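Local coordinates for protein peptidoglycan glycosyltransferase (Eggerthella lenta, PDB 4MNR) that belongs to the penicillin-binding protein family and carries a beta-lactamase-like domain of the kind found in its members, at residues P282-E285 with D286-S290; S185-K188 with I189-A193. All blocks are in the same frame, centred on the assembly; numbering follows the deposited sequence.

Both interactions are local contacts at the start of a helix, and both lie in the beta-lactamase-like domain. Interaction 2 comes first along the chain. It is buried, its centre about 14 Å from the centre of the chain, and opens helix 188-197. Its sequence fits the SxxK motif that marks the active site in penicillin-binding proteins, and K188 reaches S240 and N242, which fit SxN. Interaction 1 starts helix 284-289 and is only partly buried, its centre about 25 Å from the chain centre. Its centre is about 18 Å from that of interaction 2; their nearest atoms are about 8 Å apart. Helix 242-263 meets side chains of both. The bound magnesium ion is about 13 Å from the side chain of L192.

Interaction 1 (P282-E285 with D286-S290); sequences PSAE and DLQKS
S283 caps the first turn of helix 284-289. Its OG accepts D286 N at 3.0 Å, with an N-H...O angle of 161°. The hydroxyl sits between the backbone N and the carbonyl carbon (chi1 68°), which turns it back over the helix start.

The D286 side chain runs alongside this cap. Its CB packs 3.5 Å from S283 OG. D286 CG is 3.6 Å from S283 OG. At the tip, D286 OD2 takes a weak bond of 3.4 Å from a water that is also hydrogen-bonded to S283 OG. The stronger partner of OD2 is S313 OG, outside the turn. S313 OG is also bonded to S283 N, so it ties the residue before the helix to the third residue within it.

The backbone continues the turn. L287 N donates to S283 O at 3.1 Å, and Q288 N donates to A284 O at 2.9 Å. Further along, K289 lays its CG 3.4 Å from E285 O.

P282 and L287 make the apolar part. The side chains meet at an oblique angle, with L287 CG 3.9 Å from P282 CB and its CD2 near the ring CG. Beyond them, L287 packs on A254 and V258 of helix 242-263 and on L294 of helix 291-298.

A serine N-cap, with apolar residues just before the cap and in the first turn touching each other, is a capped helix start with a hydrophobic staple.

Interaction 2 (S185-K188 with I189-A193); sequences STFK and IVTLA
Backbone bonds join S185-K188 to I189-A193 as a 3-10 turn passes into helix 188-197. I189 N donates to T186 O at 3.2 Å. F187 O takes two donors. T191 N donates to F187 O at 3.3 Å, and V190 N adds a weak bond, bent to 125°. L192 N donates to K188 O at 2.8 Å and continues the helical pattern.

Apolar contact centres on the F187 ring. Its CG is anti to the backbone N (chi1 -176°), and the ring leans toward V190 and T191. V190 CB lies over one face in a CH-pi contact, 4.0 Å from the F187 ring centroid and 16° off the normal. T191 OG1 approaches obliquely, 3.6 Å from F187 CE2. F266 stacks edge-to-face with the same ring.

Polar side chains find partners elsewhere. T191 OG1 bonds A298 O. The extended K188 chain carries NZ to S240 OG and N242 OD1.

The chemistry is thus divided: F187 and V190 pack the turn in the buried interior, while two oxygen acceptors hold the buried K188 NZ in place, consistent with the SxxK and SxN motifs of the family.

Interaction 1 (P282-E285 with D286-S290)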
loop_
_atom_site.group_PDB
_atom_site.type_symbol
_atom_site.label_atom_id
_atom_site.label_comp_id
_atom_site.label_asym_id
_atom_site.label_seq_id
_atom_site.Cartn_x
_atom_site.Cartn_y
_atom_site.Cartn_z
ATOM N N PRO A 282 16.652 7.142 -3.566
ATOM C CA PRO A 282 17.819 8.020 -3.690
ATOM C C PRO A 282 18.142 8.280 -5.154
ATOM O O PRO A 282 17.683 7.538 -6.028
ATOM C CB PRO A 282 18.952 7.194 -3.069
ATOM C CG PRO A 282 18.282 6.186 -2.217
ATOM C CD PRO A 282 16.964 5.881 -2.879
ATOM N N SER A 283 18.934 9.314 -5.416
ATOM C CA SER A 283 19.401 9.570 -6.768
ATOM C C SER A 283 20.385 8.476 -7.159
ATOM O O SER A 283 21.019 7.862 -6.298
ATOM C CB SER A 283 20.080 10.942 -6.851
ATOM O OG SER A 283 21.301 10.961 -6.129
ATOM N N ALA A 284 20.510 8.223 -8.458
ATOM C CA ALA A 284 21.504 7.270 -8.933
ATOM C C ALA A 284 22.899 7.741 -8.536
ATOM O O ALA A 284 23.766 6.927 -8.225
ATOM C CB ALA A 284 21.404 7.092 -10.439
ATOM N N GLU A 285 23.101 9.060 -8.531
ATOM C CA GLU A 285 24.379 9.644 -8.134
ATOM C C GLU A 285 24.773 9.273 -6.705
ATOM O O GLU A 285 25.915 8.890 -6.453
ATOM C CB GLU A 285 24.355 11.167 -8.293
ATOM C CG GLU A 285 24.533 11.657 -9.725
ATOM C CD GLU A 285 24.500 13.176 -9.833
ATOM O OE1 GLU A 285 24.248 13.846 -8.807
ATOM O OE2 GLU A 285 24.729 13.702 -10.946
ATOM N N ASP A 286 23.830 9.380 -5.771
ATOM C CA ASP A 286 24.092 8.982 -4.387
ATOM C C ASP A 286 24.310 7.475 -4.221
ATOM O O ASP A 286 25.178 7.052 -3.463
ATOM C CB ASP A 286 22.989 9.485 -3.441
ATOM C CG ASP A 286 23.180 10.943 -3.040
ATOM O OD1 ASP A 286 24.339 11.411 -3.027
ATOM O OD2 ASP A 286 22.177 11.621 -2.729
ATOM N N LEU A 287 23.524 6.655 -4.913
ATOM C CA LEU A 287 23.696 5.213 -4.791
ATOM C C LEU A 287 25.001 4.726 -5.392
ATOM O O LEU A 287 25.566 3.725 -4.942
ATOM C CB LEU A 287 22.532 4.468 -5.441
ATOM C CG LEU A 287 21.247 4.449 -4.628
ATOM C CD1 LEU A 287 20.206 3.532 -5.272
ATOM C CD2 LEU A 287 21.571 3.997 -3.218
ATOM N N GLN A 288 25.450 5.406 -6.438
ATOM C CA GLN A 288 26.726 5.083 -7.075
ATOM C C GLN A 288 27.874 5.199 -6.084
ATOM O O GLN A 288 28.841 4.441 -6.147
ATOM C CB GLN A 288 26.971 5.995 -8.278
ATOM C CG GLN A 288 26.480 5.391 -9.576
ATOM C CD GLN A 288 26.306 6.419 -10.676
ATOM O OE1 GLN A 288 25.465 6.257 -11.560
ATOM N NE2 GLN A 288 27.101 7.486 -10.627
ATOM N N LYS A 289 27.745 6.139 -5.158
ATOM C CA LYS A 289 28.793 6.409 -4.182
ATOM C C LYS A 289 28.905 5.357 -3.081
ATOM O O LYS A 289 29.942 5.255 -2.421
ATOM C CB LYS A 289 28.574 7.779 -3.545
ATOM C CG LYS A 289 28.730 8.933 -4.518
ATOM C CD LYS A 289 28.361 10.254 -3.862
ATOM C CE LYS A 289 28.607 11.421 -4.804
ATOM N NZ LYS A 289 28.423 12.725 -4.115
ATOM N N SER A 290 27.839 4.595 -2.866
ATOM C CA SER A 290 27.828 3.594 -1.801
ATOM C C SER A 290 27.200 2.287 -2.254
ATOM O O SER A 290 25.972 2.161 -2.244
ATOM C CB SER A 290 27.060 4.118 -0.582
ATOM O OG SER A 290 26.992 3.132 0.441
HETATM O O HOH W 1 21.845 13.592 -5.535
#

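Interaction 2 (S185-K188 with I189-A193)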
loop_
_atom_site.group_PDB
_atom_site.type_symbol
_atom_site.label_atom_id
_atom_site.label_comp_id
_atom_site.label_asym_id
_atom_site.label_seq_id
_atom_site.Cartn_x
_atom_site.Cartn_y
_atom_site.Cartn_z
ATOM N N SER A 185 11.552 -6.300 2.397
ATOM C CA SER A 185 11.661 -7.277 1.329
ATOM C C SER A 185 10.469 -7.316 0.351
ATOM O O SER A 185 10.543 -7.966 -0.687
ATOM C CB SER A 185 11.983 -8.659 1.922
ATOM O OG SER A 185 11.219 -8.884 3.097
ATOM N N THR A 186 9.388 -6.594 0.652
ATOM C CA THR A 186 8.295 -6.441 -0.304
ATOM C C THR A 186 8.761 -5.736 -1.585
ATOM O O THR A 186 8.280 -5.998 -2.686
ATOM C CB THR A 186 7.123 -5.653 0.306
ATOM O OG1 THR A 186 7.482 -5.218 1.622
ATOM C CG2 THR A 186 5.942 -6.564 0.442
ATOM N N PHE A 187 9.729 -4.843 -1.430
ATOM C CA PHE A 187 10.293 -4.095 -2.548
ATOM C C PHE A 187 11.054 -4.996 -3.522
ATOM O O PHE A 187 11.353 -4.592 -4.648
ATOM C CB PHE A 187 11.229 -3.005 -1.994
ATOM C CG PHE A 187 11.813 -2.094 -3.033
ATOM C CD1 PHE A 187 11.086 -1.021 -3.546
ATOM C CD2 PHE A 187 13.116 -2.267 -3.451
ATOM C CE1 PHE A 187 11.635 -0.173 -4.495
ATOM C CE2 PHE A 187 13.679 -1.423 -4.411
ATOM C CZ PHE A 187 12.931 -0.371 -4.929
ATOM N N LYS A 188 11.391 -6.209 -3.091
ATOM C CA LYS A 188 12.067 -7.136 -3.995
ATOM C C LYS A 188 11.224 -7.409 -5.249
ATOM O O LYS A 188 11.763 -7.803 -6.282
ATOM C CB LYS A 188 12.449 -8.437 -3.274
ATOM C CG LYS A 188 13.551 -8.239 -2.242
ATOM C CD LYS A 188 13.814 -9.491 -1.423
ATOM C CE LYS A 188 14.875 -9.186 -0.340
ATOM N NZ LYS A 188 14.935 -10.273 0.648
ATOM N N ILE A 189 9.919 -7.173 -5.175
ATOM C CA ILE A 189 9.090 -7.267 -6.381
ATOM C C ILE A 189 9.630 -6.300 -7.446
ATOM O O ILE A 189 9.771 -6.655 -8.621
ATOM C CB ILE A 189 7.624 -6.900 -6.095
ATOM C CG1 ILE A 189 6.978 -7.907 -5.134
ATOM C CG2 ILE A 189 6.843 -6.822 -7.404
ATOM C CD1 ILE A 189 5.592 -7.491 -4.687
ATOM N N VAL A 190 9.960 -5.079 -7.026
ATOM C CA VAL A 190 10.518 -4.070 -7.938
ATOM C C VAL A 190 11.905 -4.452 -8.460
ATOM O O VAL A 190 12.157 -4.388 -9.666
ATOM C CB VAL A 190 10.586 -2.667 -7.287
ATOM C CG1 VAL A 190 11.232 -1.651 -8.239
ATOM C CG2 VAL A 190 9.196 -2.207 -6.900
ATOM N N THR A 191 12.793 -4.854 -7.557
ATOM C CA THR A 191 14.130 -5.284 -7.946
ATOM C C THR A 191 14.108 -6.447 -8.935
ATOM O O THR A 191 14.777 -6.401 -9.965
ATOM C CB THR A 191 14.955 -5.646 -6.718
ATOM O OG1 THR A 191 14.879 -4.556 -5.795
ATOM C CG2 THR A 191 16.423 -5.867 -7.096
ATOM N N LEU A 192 13.325 -7.473 -8.618
ATOM C CA LEU A 192 13.178 -8.644 -9.495
ATOM C C LEU A 192 12.610 -8.262 -10.853
ATOM O O LEU A 192 13.128 -8.662 -11.902
ATOM C CB LEU A 192 12.256 -9.660 -8.832
ATOM C CG LEU A 192 11.986 -10.914 -9.667
ATOM C CD1 LEU A 192 13.288 -11.679 -9.927
ATOM C CD2 LEU A 192 10.953 -11.786 -8.970
ATOM N N ALA A 193 11.523 -7.496 -10.847
ATOM C CA ALA A 193 10.905 -7.090 -12.107
ATOM C C ALA A 193 11.872 -6.292 -12.974
ATOM O O ALA A 193 11.913 -6.454 -14.183
ATOM C CB ALA A 193 9.623 -6.284 -11.843
#